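Local coordinates for rhodopsin (Rubrobacter xylanophilus, PDB 6KFQ), which binds retinal and works as a light-driven proton pump of the microbial rhodopsin family, at residues Phe138-Leu142 with Ile172-Ile176; Phe10-Leu14 with Asp205-Val210; Thr166-Thr171 with Phe212-Leu216. All blocks are in the same frame, centred on the assembly; numbering follows the deposited sequence.

Contact 1 (Phe138-Leu142 with Ile172-Ile176); sequences FIGVL and IVLWI. With RET (retinal), chain R; MPG ([(Z)-octadec-9-enyl] (2R)-2,3-bis(oxidanyl)propanoate), chain F; MPG ([(Z)-octadec-9-enyl] (2R)-2,3-bis(oxidanyl)propanoate), chain C.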
loop_
_atom_site.group_PDB
_atom_site.type_symbol
_atom_site.label_atom_id
_atom_site.label_comp_id
_atom_site.label_asym_id
_atom_site.label_seq_id
_atom_site.Cartn_x
_atom_site.Cartn_y
_atom_site.Cartn_z
ATOM N N PHE A 138 -2.298 -7.483 -10.407
ATOM C CA PHE A 138 -1.039 -7.069 -9.789
ATOM C C PHE A 138 0.063 -6.948 -10.831
ATOM O O PHE A 138 0.803 -5.961 -10.857
ATOM C CB PHE A 138 -0.664 -8.081 -8.706
ATOM C CG PHE A 138 0.595 -7.740 -7.942
ATOM C CD1 PHE A 138 1.457 -8.738 -7.546
ATOM C CD2 PHE A 138 0.914 -6.421 -7.634
ATOM C CE1 PHE A 138 2.614 -8.441 -6.828
ATOM C CE2 PHE A 138 2.066 -6.120 -6.922
ATOM C CZ PHE A 138 2.916 -7.122 -6.527
ATOM N N ILE A 139 0.165 -7.927 -11.728
ATOM C CA ILE A 139 1.181 -7.844 -12.766
ATOM C C ILE A 139 0.931 -6.630 -13.653
ATOM O O ILE A 139 1.873 -5.942 -14.063
ATOM C CB ILE A 139 1.222 -9.158 -13.557
ATOM C CG1 ILE A 139 1.591 -10.297 -12.608
ATOM C CG2 ILE A 139 2.190 -9.050 -14.745
ATOM C CD1 ILE A 139 1.404 -11.656 -13.220
ATOM N N GLY A 140 -0.341 -6.318 -13.918
ATOM C CA GLY A 140 -0.658 -5.074 -14.608
ATOM C C GLY A 140 -0.109 -3.849 -13.890
ATOM O O GLY A 140 0.487 -2.970 -14.512
ATOM N N VAL A 141 -0.319 -3.771 -12.573
ATOM C CA VAL A 141 0.196 -2.641 -11.788
ATOM C C VAL A 141 1.707 -2.531 -11.932
ATOM O O VAL A 141 2.244 -1.455 -12.213
ATOM C CB VAL A 141 -0.203 -2.781 -10.307
ATOM C CG1 VAL A 141 0.540 -1.726 -9.436
ATOM C CG2 VAL A 141 -1.710 -2.697 -10.154
ATOM N N LEU A 142 2.419 -3.633 -11.683
ATOM C CA LEU A 142 3.877 -3.600 -11.760
ATOM C C LEU A 142 4.334 -3.169 -13.142
ATOM O O LEU A 142 5.273 -2.376 -13.284
ATOM C CB LEU A 142 4.447 -4.976 -11.426
ATOM C CG LEU A 142 4.112 -5.555 -10.061
ATOM C CD1 LEU A 142 4.596 -6.992 -10.001
ATOM C CD2 LEU A 142 4.761 -4.720 -8.948
ATOM N N ILE A 172 7.965 -2.286 -5.239
ATOM C CA ILE A 172 7.902 -3.547 -5.978
ATOM C C ILE A 172 8.323 -4.715 -5.091
ATOM O O ILE A 172 7.653 -5.757 -5.044
ATOM C CB ILE A 172 8.758 -3.456 -7.251
ATOM C CG1 ILE A 172 8.165 -2.441 -8.234
ATOM C CG2 ILE A 172 8.865 -4.814 -7.942
ATOM C CD1 ILE A 172 9.091 -2.159 -9.393
ATOM N N VAL A 173 9.417 -4.549 -4.340
ATOM C CA VAL A 173 9.897 -5.631 -3.480
ATOM C C VAL A 173 8.860 -5.978 -2.424
ATOM O O VAL A 173 8.526 -7.152 -2.217
ATOM C CB VAL A 173 11.244 -5.253 -2.840
ATOM C CG1 VAL A 173 11.623 -6.266 -1.787
ATOM C CG2 VAL A 173 12.329 -5.163 -3.921
ATOM N N LEU A 174 8.350 -4.968 -1.722
ATOM C CA LEU A 174 7.430 -5.236 -0.619
ATOM C C LEU A 174 6.093 -5.754 -1.129
ATOM O O LEU A 174 5.527 -6.688 -0.551
ATOM C CB LEU A 174 7.230 -3.970 0.222
ATOM C CG LEU A 174 8.423 -3.496 1.056
ATOM C CD1 LEU A 174 8.047 -2.224 1.787
ATOM C CD2 LEU A 174 8.864 -4.555 2.056
ATOM N N TRP A 175 5.572 -5.173 -2.214
ATOM C CA TRP A 175 4.242 -5.579 -2.654
ATOM C C TRP A 175 4.233 -7.017 -3.143
ATOM O O TRP A 175 3.231 -7.712 -2.988
ATOM C CB TRP A 175 3.716 -4.653 -3.749
ATOM C CG TRP A 175 3.310 -3.270 -3.273
ATOM C CD1 TRP A 175 3.879 -2.546 -2.258
ATOM C CD2 TRP A 175 2.249 -2.455 -3.802
ATOM N NE1 TRP A 175 3.240 -1.328 -2.129
ATOM C CE2 TRP A 175 2.245 -1.245 -3.070
ATOM C CE3 TRP A 175 1.310 -2.628 -4.826
ATOM C CZ2 TRP A 175 1.332 -0.220 -3.327
ATOM C CZ3 TRP A 175 0.407 -1.614 -5.081
ATOM C CH2 TRP A 175 0.419 -0.426 -4.336
ATOM N N ILE A 176 5.329 -7.471 -3.750
ATOM C CA ILE A 176 5.424 -8.866 -4.160
ATOM C C ILE A 176 5.310 -9.800 -2.957
ATOM O O ILE A 176 4.800 -10.921 -3.072
ATOM C CB ILE A 176 6.725 -9.066 -4.952
ATOM C CG1 ILE A 176 6.572 -8.449 -6.346
ATOM C CG2 ILE A 176 7.088 -10.538 -5.054
ATOM C CD1 ILE A 176 7.853 -8.386 -7.101
HETATM C C1 RET R . -3.439 -10.121 -2.387
HETATM C C2 RET R . -4.003 -11.533 -2.606
HETATM C C3 RET R . -4.321 -11.878 -4.046
HETATM C C4 RET R . -3.110 -11.687 -4.937
HETATM C C5 RET R . -2.317 -10.434 -4.640
HETATM C C6 RET R . -2.521 -9.678 -3.546
HETATM C C7 RET R . -1.709 -8.488 -3.334
HETATM C C8 RET R . -1.803 -7.506 -2.396
HETATM C C9 RET R . -0.972 -6.339 -2.205
HETATM C C10 RET R . -1.139 -5.607 -1.089
HETATM C C11 RET R . -0.434 -4.419 -0.703
HETATM C C12 RET R . -0.742 -3.786 0.425
HETATM C C13 RET R . -0.142 -2.577 0.939
HETATM C C14 RET R . -0.671 -2.013 2.052
HETATM C C15 RET R . -0.257 -0.804 2.704
HETATM C C16 RET R . -4.632 -9.166 -2.243
HETATM C C17 RET R . -2.691 -10.193 -1.042
HETATM C C18 RET R . -1.426 -10.034 -5.785
HETATM C C19 RET R . 0.057 -6.009 -3.248
HETATM C C20 RET R . 1.017 -1.987 0.187
HETATM C C4 MPG F . 13.058 -1.055 -13.597
HETATM C C5 MPG F . 13.592 -1.376 -12.222
HETATM C C6 MPG F . 12.951 -2.581 -11.574
HETATM C C7 MPG F . 13.444 -2.880 -10.163
HETATM C C8 MPG F . 12.903 -4.156 -9.596
HETATM C C9 MPG F . 13.339 -4.441 -8.191
HETATM C C10 MPG F . 13.101 -5.572 -7.577
HETATM C C11 MPG F . 12.391 -6.723 -8.220
HETATM C C12 MPG F . 12.472 -8.003 -7.447
HETATM C C13 MPG F . 11.619 -8.063 -6.190
HETATM C C14 MPG F . 11.751 -9.376 -5.454
HETATM C C15 MPG F . 10.804 -9.577 -4.295
HETATM C C16 MPG F . 10.993 -10.906 -3.605
HETATM C C17 MPG F . 9.987 -11.279 -2.550
HETATM C C18 MPG F . 10.225 -12.648 -1.955
HETATM C C2 MPG C . 8.890 -3.184 -19.289
HETATM C C3 MPG C . 8.384 -4.573 -18.969
HETATM C C4 MPG C . 8.105 -4.782 -17.500
HETATM C C5 MPG C . 7.455 -6.105 -17.158
HETATM C C6 MPG C . 6.905 -6.167 -15.750
HETATM C C7 MPG C . 6.084 -7.412 -15.436
HETATM C C8 MPG C . 6.892 -8.653 -15.214
HETATM C C9 MPG C . 6.042 -9.876 -15.061
HETATM C C10 MPG C . 5.902 -10.635 -14.007
HETATM C C11 MPG C . 6.483 -10.440 -12.642
HETATM C C12 MPG C . 5.429 -10.294 -11.589
HETATM C C13 MPG C . 5.744 -10.979 -10.270
HETATM C C14 MPG C . 4.531 -11.182 -9.398
HETATM C C15 MPG C . 4.694 -12.242 -8.341
HETATM C C16 MPG C . 3.390 -12.760 -7.789
HETATM C C17 MPG C . 3.528 -13.914 -6.829
HETATM C C18 MPG C . 2.210 -14.523 -6.413
#
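The rings of Phe138 and Trp175 meet at a rim and a stem rather than stacking: CE2 of Phe138 lies near the indole plane, at its edge, 4.1 Å from Trp175 CE3, while CZ of Phe138 rests 3.8 Å from Trp175 CB. One face of the phenyl ring carries the retinal methyl C19; against the other lies CD1 of Leu142 from its own helix, 3.8 Å above the ring plane and offset toward the rim. The ring's far edge meets the backbone N of Ile176, whose CG1 approaches Phe138 CZ to 3.9 Å. Phe138 spans this gap because its CG is turned away from the backbone N (chi1 -177°), which directs the ring across toward helix 158-184. The indole in turn has retinal C20 over one face, 3.2 Å above its plane, and the same methyl is 3.3 Å from Trp175 NE1. Farther along, Leu142 CD2 reaches Ile172 CG1 at 4.2 Å, and Leu142 CD1 also touches an oleyl chain. Segments 138-142 and 172-176 run antiparallel, their axes 11.8 Å apart, a wide spacing that large side chains bridge. Replacing Phe138 by an alanine would remove the ring and probably open a gap beside Trp175 CB and Ile176 CG1, leaving retinal methyl C19 without the ring face. With no hydrogen bond between them, the two segments are held by van der Waals and hydrophobic contact: aromatic and branched aliphatic groups suit a wall with the retinal polyene on one side and oleyl chains on the other.

Contact 2 (Phe10-Leu14 with Asp205-Val210); sequences FVGML and DLLAKV. With RET (retinal), chain R.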
loop_
_atom_site.group_PDB
_atom_site.type_symbol
_atom_site.label_atom_id
_atom_site.label_comp_id
_atom_site.label_asym_id
_atom_site.label_seq_id
_atom_site.Cartn_x
_atom_site.Cartn_y
_atom_site.Cartn_z
ATOM N N PHE A 10 -1.128 -0.766 14.898
ATOM C CA PHE A 10 -1.842 0.467 15.213
ATOM C C PHE A 10 -0.886 1.567 15.656
ATOM O O PHE A 10 -0.890 2.673 15.103
ATOM C CB PHE A 10 -2.880 0.216 16.306
ATOM C CG PHE A 10 -3.482 1.481 16.847
ATOM C CD1 PHE A 10 -4.256 2.294 16.027
ATOM C CD2 PHE A 10 -3.261 1.870 18.155
ATOM C CE1 PHE A 10 -4.811 3.466 16.517
ATOM C CE2 PHE A 10 -3.815 3.042 18.653
ATOM C CZ PHE A 10 -4.584 3.843 17.832
ATOM N N VAL A 11 -0.077 1.294 16.680
ATOM C CA VAL A 11 0.800 2.329 17.216
ATOM C C VAL A 11 1.802 2.785 16.159
ATOM O O VAL A 11 2.058 3.984 16.001
ATOM C CB VAL A 11 1.487 1.822 18.499
ATOM C CG1 VAL A 11 2.500 2.842 19.000
ATOM C CG2 VAL A 11 0.438 1.546 19.567
ATOM N N GLY A 12 2.352 1.848 15.392
ATOM C CA GLY A 12 3.276 2.229 14.334
ATOM C C GLY A 12 2.648 3.161 13.312
ATOM O O GLY A 12 3.250 4.161 12.910
ATOM N N MET A 13 1.437 2.831 12.861
ATOM C CA MET A 13 0.756 3.689 11.894
ATOM C C MET A 13 0.344 5.004 12.535
ATOM O O MET A 13 0.395 6.062 11.895
ATOM C CB MET A 13 -0.471 2.981 11.327
ATOM C CG MET A 13 -0.163 1.721 10.544
ATOM S SD MET A 13 0.804 2.111 9.076
ATOM C CE MET A 13 0.885 0.484 8.323
ATOM N N LEU A 14 -0.079 4.954 13.799
ATOM C CA LEU A 14 -0.447 6.175 14.498
ATOM C C LEU A 14 0.747 7.107 14.608
ATOM O O LEU A 14 0.656 8.291 14.270
ATOM C CB LEU A 14 -1.007 5.835 15.885
ATOM C CG LEU A 14 -1.336 7.049 16.749
ATOM C CD1 LEU A 14 -2.250 7.992 15.988
ATOM C CD2 LEU A 14 -1.983 6.600 18.050
ATOM N N ASP A 205 3.264 -3.854 6.099
ATOM C CA ASP A 205 2.490 -2.612 6.129
ATOM C C ASP A 205 3.317 -1.446 6.659
ATOM O O ASP A 205 3.283 -0.346 6.100
ATOM C CB ASP A 205 1.244 -2.776 6.997
ATOM C CG ASP A 205 0.152 -3.581 6.324
ATOM O OD1 ASP A 205 0.245 -3.842 5.099
ATOM O OD2 ASP A 205 -0.809 -3.944 7.038
ATOM N N LEU A 206 4.054 -1.659 7.746
ATOM C CA LEU A 206 4.813 -0.556 8.327
ATOM C C LEU A 206 5.915 -0.091 7.383
ATOM O O LEU A 206 6.143 1.114 7.230
ATOM C CB LEU A 206 5.386 -0.977 9.679
ATOM C CG LEU A 206 4.339 -1.059 10.788
ATOM C CD1 LEU A 206 4.910 -1.755 12.002
ATOM C CD2 LEU A 206 3.851 0.337 11.164
ATOM N N LEU A 207 6.592 -1.031 6.722
ATOM C CA LEU A 207 7.623 -0.656 5.761
ATOM C C LEU A 207 7.014 0.020 4.538
ATOM O O LEU A 207 7.497 1.064 4.083
ATOM C CB LEU A 207 8.420 -1.894 5.349
ATOM C CG LEU A 207 9.218 -2.576 6.469
ATOM C CD1 LEU A 207 9.900 -3.830 5.912
ATOM C CD2 LEU A 207 10.252 -1.607 7.081
ATOM N N ALA A 208 5.950 -0.567 3.988
ATOM C CA ALA A 208 5.353 -0.066 2.754
ATOM C C ALA A 208 4.615 1.253 2.932
ATOM O O ALA A 208 4.322 1.914 1.922
ATOM C CB ALA A 208 4.399 -1.127 2.177
ATOM N N LYS A 209 4.331 1.664 4.177
ATOM C CA LYS A 209 3.606 2.903 4.449
ATOM C C LYS A 209 4.432 3.877 5.273
ATOM O O LYS A 209 4.645 5.012 4.835
ATOM C CB LYS A 209 2.271 2.612 5.157
ATOM C CG LYS A 209 1.251 1.848 4.282
ATOM C CD LYS A 209 -0.099 1.650 4.970
ATOM C CE LYS A 209 -1.127 1.047 4.005
ATOM N NZ LYS A 209 -0.989 -0.429 3.872
ATOM N N VAL A 210 4.893 3.479 6.459
ATOM C CA VAL A 210 5.700 4.390 7.264
ATOM C C VAL A 210 7.110 4.495 6.707
ATOM O O VAL A 210 7.669 5.588 6.630
ATOM C CB VAL A 210 5.706 3.944 8.737
ATOM C CG1 VAL A 210 6.652 4.849 9.554
ATOM C CG2 VAL A 210 4.303 4.007 9.304
HETATM C C1 RET R . -3.439 -10.121 -2.387
HETATM C C2 RET R . -4.003 -11.533 -2.606
HETATM C C3 RET R . -4.321 -11.878 -4.046
HETATM C C4 RET R . -3.110 -11.687 -4.937
HETATM C C5 RET R . -2.317 -10.434 -4.640
HETATM C C6 RET R . -2.521 -9.678 -3.546
HETATM C C7 RET R . -1.709 -8.488 -3.334
HETATM C C8 RET R . -1.803 -7.506 -2.396
HETATM C C9 RET R . -0.972 -6.339 -2.205
HETATM C C10 RET R . -1.139 -5.607 -1.089
HETATM C C11 RET R . -0.434 -4.419 -0.703
HETATM C C12 RET R . -0.742 -3.786 0.425
HETATM C C13 RET R . -0.142 -2.577 0.939
HETATM C C14 RET R . -0.671 -2.013 2.052
HETATM C C15 RET R . -0.257 -0.804 2.704
HETATM C C16 RET R . -4.632 -9.166 -2.243
HETATM C C17 RET R . -2.691 -10.193 -1.042
HETATM C C18 RET R . -1.426 -10.034 -5.785
HETATM C C19 RET R . 0.057 -6.009 -3.248
HETATM C C20 RET R . 1.017 -1.987 0.187
#
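Met13 enters helix 194-218 as a knob, its side chain lodged among Asp205, Leu206, Lys209 and Val210. Its chain bends at chi2 (-64°) and then runs straight on, which brings CE against the backbone of Asp205: Met13 CE is 3.4 Å from Asp205 O and 3.7 Å from Lys209 CD. Behind the methyl, the sulfur is flanked by two branched residues, with Met13 SD 4.0 Å from Val210 CG2 and slightly farther from Leu206 CD2; both side chains meet the methionine at a slant. A long, unbranched and flexible residue suits a knob that reaches in among four residues of the other helix. Next to it Gly12 allows close approach, since Leu206 CD2 sits 3.7 Å from Gly12 CA, where any CB would clash with that methyl. The two segments are nearly parallel, 8° apart. The 205-210 segment includes a wider pi-type turn at 206-210, as known near the retinal lysine of bacteriorhodopsin. Lys209 NZ is bonded covalently to retinal C15 at 1.4 Å, the Schiff-base linkage of the family, and makes a long salt bridge, 3.8 Å, to Asp205 OD1; the lysine side chain also touches Asp74. Chemically, a neutral thioether and its methyl line the stem of the chromophore lysine. The Asp205 carboxylate is satisfied by hydrogen bonds with Tyr178 and Tyr49, one at each oxygen, and no hydrogen bond joins it to segment 10-14.

Contact 3 (Thr166-Thr171 with Phe212-Leu216); sequences TLAVLT and FGLLL. With MPG ([(Z)-octadec-9-enyl] (2R)-2,3-bis(oxidanyl)propanoate), chain J.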
loop_
_atom_site.group_PDB
_atom_site.type_symbol
_atom_site.label_atom_id
_atom_site.label_comp_id
_atom_site.label_asym_id
_atom_site.label_seq_id
_atom_site.Cartn_x
_atom_site.Cartn_y
_atom_site.Cartn_z
ATOM N N THR A 166 14.033 4.949 -5.612
ATOM C CA THR A 166 14.098 4.308 -4.304
ATOM C C THR A 166 12.726 3.818 -3.862
ATOM O O THR A 166 12.577 2.669 -3.432
ATOM C CB THR A 166 14.684 5.277 -3.279
ATOM O OG1 THR A 166 16.040 5.555 -3.631
ATOM C CG2 THR A 166 14.630 4.663 -1.885
ATOM N N LEU A 167 11.708 4.680 -3.952
ATOM C CA LEU A 167 10.377 4.284 -3.505
ATOM C C LEU A 167 9.780 3.218 -4.414
ATOM O O LEU A 167 9.046 2.335 -3.949
ATOM C CB LEU A 167 9.464 5.501 -3.447
ATOM C CG LEU A 167 9.837 6.554 -2.399
ATOM C CD1 LEU A 167 8.836 7.686 -2.451
ATOM C CD2 LEU A 167 9.905 5.942 -1.009
ATOM N N ALA A 168 10.053 3.299 -5.714
ATOM C CA ALA A 168 9.457 2.339 -6.637
ATOM C C ALA A 168 10.043 0.946 -6.436
ATOM O O ALA A 168 9.311 -0.047 -6.473
ATOM C CB ALA A 168 9.642 2.809 -8.085
ATOM N N VAL A 169 11.359 0.852 -6.241
ATOM C CA VAL A 169 11.971 -0.442 -5.953
ATOM C C VAL A 169 11.477 -0.968 -4.619
ATOM O O VAL A 169 11.137 -2.151 -4.490
ATOM C CB VAL A 169 13.509 -0.332 -5.982
ATOM C CG1 VAL A 169 14.139 -1.618 -5.517
ATOM C CG2 VAL A 169 13.980 -0.016 -7.376
ATOM N N LEU A 170 11.417 -0.098 -3.605
ATOM C CA LEU A 170 10.875 -0.511 -2.314
ATOM C C LEU A 170 9.461 -1.053 -2.459
ATOM O O LEU A 170 9.102 -2.079 -1.866
ATOM C CB LEU A 170 10.883 0.675 -1.350
ATOM C CG LEU A 170 10.235 0.394 0.003
ATOM C CD1 LEU A 170 11.054 -0.630 0.781
ATOM C CD2 LEU A 170 10.104 1.676 0.814
ATOM N N THR A 171 8.633 -0.341 -3.212
ATOM C CA THR A 171 7.261 -0.765 -3.460
ATOM C C THR A 171 7.217 -2.124 -4.150
ATOM O O THR A 171 6.511 -3.033 -3.705
ATOM C CB THR A 171 6.554 0.316 -4.287
ATOM O OG1 THR A 171 6.395 1.505 -3.479
ATOM C CG2 THR A 171 5.198 -0.140 -4.797
ATOM N N PHE A 212 8.068 3.855 3.493
ATOM C CA PHE A 212 7.805 4.625 2.281
ATOM C C PHE A 212 7.635 6.109 2.592
ATOM O O PHE A 212 8.336 6.959 2.030
ATOM C CB PHE A 212 6.558 4.027 1.605
ATOM C CG PHE A 212 6.156 4.658 0.290
ATOM C CD1 PHE A 212 5.432 5.838 0.268
ATOM C CD2 PHE A 212 6.396 4.000 -0.913
ATOM C CE1 PHE A 212 5.018 6.394 -0.937
ATOM C CE2 PHE A 212 5.964 4.542 -2.126
ATOM C CZ PHE A 212 5.287 5.738 -2.134
ATOM N N GLY A 213 6.733 6.440 3.523
ATOM C CA GLY A 213 6.421 7.836 3.767
ATOM C C GLY A 213 7.570 8.611 4.378
ATOM O O GLY A 213 7.762 9.788 4.064
ATOM N N LEU A 214 8.344 7.970 5.254
ATOM C CA LEU A 214 9.534 8.617 5.804
ATOM C C LEU A 214 10.519 8.978 4.702
ATOM O O LEU A 214 11.054 10.092 4.675
ATOM C CB LEU A 214 10.200 7.701 6.822
ATOM C CG LEU A 214 9.646 7.745 8.240
ATOM C CD1 LEU A 214 10.206 6.597 9.069
ATOM C CD2 LEU A 214 9.994 9.094 8.879
ATOM N N LEU A 215 10.775 8.039 3.788
ATOM C CA LEU A 215 11.685 8.296 2.678
ATOM C C LEU A 215 11.154 9.390 1.763
ATOM O O LEU A 215 11.910 10.272 1.339
ATOM C CB LEU A 215 11.920 7.006 1.894
ATOM C CG LEU A 215 12.682 5.922 2.651
ATOM C CD1 LEU A 215 12.711 4.627 1.854
ATOM C CD2 LEU A 215 14.094 6.397 2.996
ATOM N N LEU A 216 9.855 9.360 1.458
ATOM C CA LEU A 216 9.267 10.371 0.582
ATOM C C LEU A 216 9.335 11.758 1.216
ATOM O O LEU A 216 9.880 12.706 0.633
ATOM C CB LEU A 216 7.814 10.001 0.263
ATOM C CG LEU A 216 7.070 11.059 -0.559
ATOM C CD1 LEU A 216 7.775 11.296 -1.879
ATOM C CD2 LEU A 216 5.618 10.649 -0.784
HETATM C C14 MPG J . 15.286 0.199 -0.801
HETATM C C15 MPG J . 15.152 -0.920 -1.803
HETATM C C16 MPG J . 14.133 -1.970 -1.433
HETATM C C17 MPG J . 14.405 -2.689 -0.138
HETATM C C18 MPG J . 13.424 -3.797 0.167
#
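In the seven-helix bundle of the microbial rhodopsins, the sixth and seventh transmembrane helices follow each other in the chain and pack antiparallel; here segments 166-171 and 212-216 of helices 158-184 and 194-218 run nearly antiparallel. Leu167 is the central residue. Its CD2 forms a CH-pi contact over one face of Phe212, 4.3 Å from the ring centroid and 20° off the normal, while the same methyl touches Leu215 CB at 3.7 Å. The other branch, CD1, packs on Leu216 CB, the two leucine side chains crossing at about a right angle, whereas Leu167 and Leu215 slide past each other in opposite directions. A forked leucine suits the place because CD2 takes the ring face and Leu215, while CD1 takes Leu216 and the ring's CZ. A chi1 of -178° sets the Phe212 ring beside its own carbonyl carbon and within reach of Leu167, and its further contacts with Leu82 and Asp85 tie the pair to helix 70-90. On the lipid side, Leu170 CD2 meets Leu215 CD1 at 4.1 Å, and an oleyl tail lies against Leu170 and Val169. At the ring's edge, near its plane, Thr171 OG1 stands 3.4 Å from Phe212 CE2, bringing the oxygen to the slightly positive hydrogen rim. The hydroxyl's proton goes elsewhere, back along its own helix: Thr171 OG1 donates to Leu167 O at 2.8 Å, tilted 34° from the carbonyl plane, and Thr171 N reaches that oxygen from the opposite face.

Overall arrangement
All three contacts are largely buried in one helical bundle. Contacts 1 and 3 share helix 158-184, contacts 2 and 3 share helix 194-218, and contacts 1 and 2 lie on opposite sides of the chain's centre, about 19 Å apart between centres, both touching retinal. Contact 1 walls the chromophore with aromatic rings, and contact 2 packs a methionine beside its covalent anchor, the one of the three whose touching residues include charged ones, Asp205 and Lys209. Contact 3 is leucine-rich, with one threonine hydroxyl at an aromatic edge, Leu215 near a lipid and Thr166 partly exposed. Leu174 of 172-176 touches Leu207 and Ala208 of contact 2, whose Leu207 O probably accepts a hydrogen bond from Phe212 N of contact 3.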